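Local coordinates for protein dimethyl-sulfide monooxygenase (Hyphomicrobium sulfonivorans, PDB 6AK1) that oxidises dimethyl sulfide to methanethiol and formaldehyde with NADH and oxygen, as the FMN-dependent large subunit of a two-component monooxygenase, at residues A9-H17 against A30-W39. Numbering follows the deposited sequence.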
loop_
_atom_site.group_PDB
_atom_site.type_symbol
_atom_site.label_atom_id
_atom_site.label_comp_id
_atom_site.label_asym_id
_atom_site.label_seq_id
_atom_site.Cartn_x
_atom_site.Cartn_y
_atom_site.Cartn_z
ATOM N N ALA A 9 -1.216 4.027 -8.874
ATOM C CA ALA A 9 0.217 4.078 -9.118
ATOM C C ALA A 9 0.951 3.576 -7.881
ATOM O O ALA A 9 0.697 4.036 -6.765
ATOM C CB ALA A 9 0.685 5.492 -9.477
ATOM N N PHE A 10 1.843 2.624 -8.087
ATOM C CA PHE A 10 2.688 2.065 -7.044
ATOM C C PHE A 10 4.036 2.777 -7.114
ATOM O O PHE A 10 4.673 2.815 -8.181
ATOM C CB PHE A 10 2.813 0.555 -7.262
ATOM C CG PHE A 10 3.392 -0.215 -6.108
ATOM C CD1 PHE A 10 2.995 0.030 -4.800
ATOM C CD2 PHE A 10 4.300 -1.241 -6.349
ATOM C CE1 PHE A 10 3.532 -0.706 -3.745
ATOM C CE2 PHE A 10 4.835 -1.994 -5.299
ATOM C CZ PHE A 10 4.456 -1.720 -3.997
ATOM N N ASP A 11 4.456 3.365 -5.996
ATOM C CA ASP A 11 5.716 4.097 -5.922
ATOM C C ASP A 11 6.297 3.898 -4.520
ATOM O O ASP A 11 5.721 3.207 -3.681
ATOM C CB ASP A 11 5.504 5.583 -6.267
ATOM C CG ASP A 11 6.742 6.243 -6.904
ATOM O OD1 ASP A 11 7.891 5.950 -6.524
ATOM O OD2 ASP A 11 6.573 7.096 -7.783
ATOM N N MET A 12 7.456 4.496 -4.277
ATOM C CA MET A 12 8.125 4.395 -2.991
ATOM C C MET A 12 9.079 5.574 -2.920
ATOM O O MET A 12 9.515 6.068 -3.952
ATOM C CB MET A 12 8.860 3.048 -2.850
ATOM C CG MET A 12 9.606 2.832 -1.543
ATOM S SD MET A 12 10.153 1.095 -1.329
ATOM C CE MET A 12 11.435 1.315 -0.119
ATOM N N THR A 13 9.373 6.061 -1.715
ATOM C CA THR A 13 10.190 7.272 -1.609
ATOM C C THR A 13 11.677 6.911 -1.718
ATOM O O THR A 13 12.488 7.180 -0.830
ATOM C CB THR A 13 9.891 8.028 -0.317
ATOM O OG1 THR A 13 8.491 7.953 -0.008
ATOM C CG2 THR A 13 10.295 9.491 -0.468
ATOM N N CYS A 14 12.018 6.284 -2.845
ATOM C CA CYS A 14 13.362 5.784 -3.109
ATOM C C CYS A 14 13.566 5.728 -4.621
ATOM O O CYS A 14 12.669 6.064 -5.390
ATOM C CB CYS A 14 13.569 4.403 -2.488
ATOM S SG CYS A 14 12.612 3.112 -3.305
ATOM N N VAL A 15 14.743 5.252 -5.047
ATOM C CA VAL A 15 15.094 5.272 -6.466
ATOM C C VAL A 15 14.657 3.979 -7.160
ATOM O O VAL A 15 13.773 3.998 -8.024
ATOM C CB VAL A 15 16.602 5.517 -6.652
ATOM C CG1 VAL A 15 16.966 5.494 -8.138
ATOM C CG2 VAL A 15 17.028 6.852 -6.005
ATOM N N SER A 16 15.279 2.852 -6.816
ATOM C CA SER A 16 14.922 1.559 -7.404
ATOM C C SER A 16 13.928 0.848 -6.489
ATOM O O SER A 16 14.263 0.479 -5.356
ATOM C CB SER A 16 16.164 0.707 -7.626
ATOM O OG SER A 16 17.039 1.294 -8.585
ATOM N N HIS A 17 12.710 0.647 -6.987
ATOM C CA HIS A 17 11.623 0.100 -6.189
ATOM C C HIS A 17 11.366 -1.355 -6.560
ATOM O O HIS A 17 11.707 -2.269 -5.808
ATOM C CB HIS A 17 10.352 0.939 -6.392
ATOM C CG HIS A 17 9.194 0.514 -5.549
ATOM N ND1 HIS A 17 7.893 0.871 -5.843
ATOM C CD2 HIS A 17 9.136 -0.225 -4.413
ATOM C CE1 HIS A 17 7.082 0.364 -4.928
ATOM N NE2 HIS A 17 7.810 -0.309 -4.051
ATOM N N ALA A 30 13.500 8.710 -11.452
ATOM C CA ALA A 30 13.508 7.980 -10.184
ATOM C C ALA A 30 14.482 8.599 -9.194
ATOM O O ALA A 30 14.205 8.648 -7.991
ATOM C CB ALA A 30 13.870 6.513 -10.409
ATOM N N ALA A 31 15.628 9.085 -9.687
ATOM C CA ALA A 31 16.619 9.692 -8.814
ATOM C C ALA A 31 16.135 10.980 -8.150
ATOM O O ALA A 31 16.858 11.513 -7.303
ATOM C CB ALA A 31 17.909 9.962 -9.600
ATOM N N ARG A 32 14.949 11.490 -8.498
ATOM C CA ARG A 32 14.387 12.688 -7.875
ATOM C C ARG A 32 13.429 12.371 -6.727
ATOM O O ARG A 32 12.649 13.241 -6.326
ATOM C CB ARG A 32 13.661 13.547 -8.906
ATOM C CG ARG A 32 14.517 13.983 -10.101
ATOM C CD ARG A 32 13.750 14.965 -10.982
ATOM N NE ARG A 32 13.586 16.273 -10.328
ATOM C CZ ARG A 32 12.687 17.179 -10.706
ATOM N NH1 ARG A 32 11.842 16.907 -11.711
ATOM N NH2 ARG A 32 12.616 18.347 -10.076
ATOM N N TYR A 33 13.458 11.139 -6.208
ATOM C CA TYR A 33 12.638 10.780 -5.054
ATOM C C TYR A 33 12.760 11.813 -3.928
ATOM O O TYR A 33 11.839 11.963 -3.110
ATOM C CB TYR A 33 13.060 9.394 -4.544
ATOM C CG TYR A 33 14.306 9.516 -3.701
ATOM C CD1 TYR A 33 15.568 9.624 -4.287
ATOM C CD2 TYR A 33 14.214 9.610 -2.322
ATOM C CE1 TYR A 33 16.709 9.803 -3.503
ATOM C CE2 TYR A 33 15.332 9.776 -1.547
ATOM C CZ TYR A 33 16.577 9.868 -2.130
ATOM O OH TYR A 33 17.661 10.048 -1.301
ATOM N N ASN A 34 13.889 12.523 -3.857
ATOM C CA ASN A 34 14.140 13.484 -2.792
ATOM C C ASN A 34 13.809 14.921 -3.200
ATOM O O ASN A 34 14.125 15.853 -2.450
ATOM C CB ASN A 34 15.597 13.381 -2.322
ATOM C CG ASN A 34 16.591 13.849 -3.377
ATOM O OD1 ASN A 34 16.424 13.597 -4.572
ATOM N ND2 ASN A 34 17.633 14.540 -2.934
ATOM N N ASP A 35 13.173 15.113 -4.356
ATOM C CA ASP A 35 12.737 16.420 -4.843
ATOM C C ASP A 35 11.230 16.566 -4.658
ATOM O O ASP A 35 10.460 15.703 -5.091
ATOM C CB ASP A 35 13.084 16.604 -6.328
ATOM C CG ASP A 35 14.575 16.760 -6.567
ATOM O OD1 ASP A 35 15.299 17.131 -5.615
ATOM O OD2 ASP A 35 15.026 16.540 -7.714
ATOM N N LEU A 36 10.809 17.672 -4.047
ATOM C CA LEU A 36 9.377 17.904 -3.864
ATOM C C LEU A 36 8.644 17.951 -5.198
ATOM O O LEU A 36 7.518 17.452 -5.292
ATOM C CB LEU A 36 9.148 19.200 -3.071
ATOM C CG LEU A 36 7.765 19.426 -2.463
ATOM C CD1 LEU A 36 7.237 18.144 -1.858
ATOM C CD2 LEU A 36 7.822 20.499 -1.375
ATOM N N GLU A 37 9.288 18.499 -6.249
ATOM C CA GLU A 37 8.638 18.648 -7.553
ATOM C C GLU A 37 8.325 17.307 -8.208
ATOM O O GLU A 37 7.359 17.220 -8.972
ATOM C CB GLU A 37 9.496 19.483 -8.509
ATOM C CG GLU A 37 9.695 20.947 -8.086
ATOM C CD GLU A 37 10.735 21.131 -6.964
ATOM O OE1 GLU A 37 11.507 20.181 -6.681
ATOM O OE2 GLU A 37 10.769 22.234 -6.359
ATOM N N TYR A 38 9.126 16.262 -7.961
ATOM C CA TYR A 38 8.777 14.952 -8.506
ATOM C C TYR A 38 7.415 14.506 -7.997
ATOM O O TYR A 38 6.562 14.060 -8.767
ATOM C CB TYR A 38 9.846 13.901 -8.153
ATOM C CG TYR A 38 9.398 12.470 -8.434
ATOM C CD1 TYR A 38 9.544 11.903 -9.701
ATOM C CD2 TYR A 38 8.801 11.693 -7.436
ATOM C CE1 TYR A 38 9.123 10.611 -9.964
ATOM C CE2 TYR A 38 8.364 10.402 -7.698
ATOM C CZ TYR A 38 8.528 9.869 -8.965
ATOM O OH TYR A 38 8.119 8.581 -9.220
ATOM N N TRP A 39 7.182 14.660 -6.696
ATOM C CA TRP A 39 5.946 14.158 -6.107
ATOM C C TRP A 39 4.738 15.003 -6.497
ATOM O O TRP A 39 3.671 14.450 -6.788
ATOM C CB TRP A 39 6.110 14.063 -4.594
ATOM C CG TRP A 39 7.167 13.055 -4.267
ATOM C CD1 TRP A 39 8.464 13.307 -3.925
ATOM C CD2 TRP A 39 7.027 11.625 -4.311
ATOM N NE1 TRP A 39 9.133 12.117 -3.735
ATOM C CE2 TRP A 39 8.269 11.073 -3.958
ATOM C CE3 TRP A 39 5.964 10.756 -4.626
ATOM C CZ2 TRP A 39 8.489 9.678 -3.911
ATOM C CZ3 TRP A 39 6.177 9.373 -4.561
ATOM C CH2 TRP A 39 7.429 8.852 -4.207
#
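Asp11 and Tyr38 reach toward each other, each with CG trans to its own backbone N (chi1 -150° and 168°), and this brings carboxylate and phenol together. Tyr38 OH donates to the syn lone pair of Asp11 OD2 at 2.6 Å; OD2 meets the rim of the phenol, almost in the plane of the ring, and the two flat groups stand nearly perpendicular. The other oxygen, OD1, turns its anti lone pair to the backbone N of Met12 at 2.7 Å. Gripped at both oxygens, the carboxylate has little freedom to rotate. An alanine in place of Asp11 would probably leave the Tyr38 hydroxyl and the Met12 amide without these acceptors and open a gap beside CH2 of Trp39.

The Trp39 indole lies between the strand end and the loop. Its NE1 donates to Tyr33 O at 2.8 Å with an almost straight N-H...O angle of 176°, which fixes the ring's orientation, and CD2 of Tyr38 sits over the centre of one face. The benzo end meets the chain beyond Asp11: CH2 is 3.5 Å from Met12 O, which lies at the ring edge, and CZ2 touches CA of Thr13, the centre of an inverse gamma turn. Further along, Val15 divides its methyls, CG2 packing 3.6 Å from CD1 of Tyr33 and CG1 4.0 Å from CB of Ala30.

The contact thus joins the C-terminal end of strand 6-12, in the TIM barrel, and the loop after it to residues 30-35 and the first turn of helix 36-48. Thr401 OG1 also hydrogen-bonds Tyr38 OH. The side chain of Met12 comes within about 5 Å of that of Asp58, a probable FMN ligand, so the bonds of Asp11, its negative charge probably eased by two donors, help to fix the backbone at a strand end probably close to the flavin.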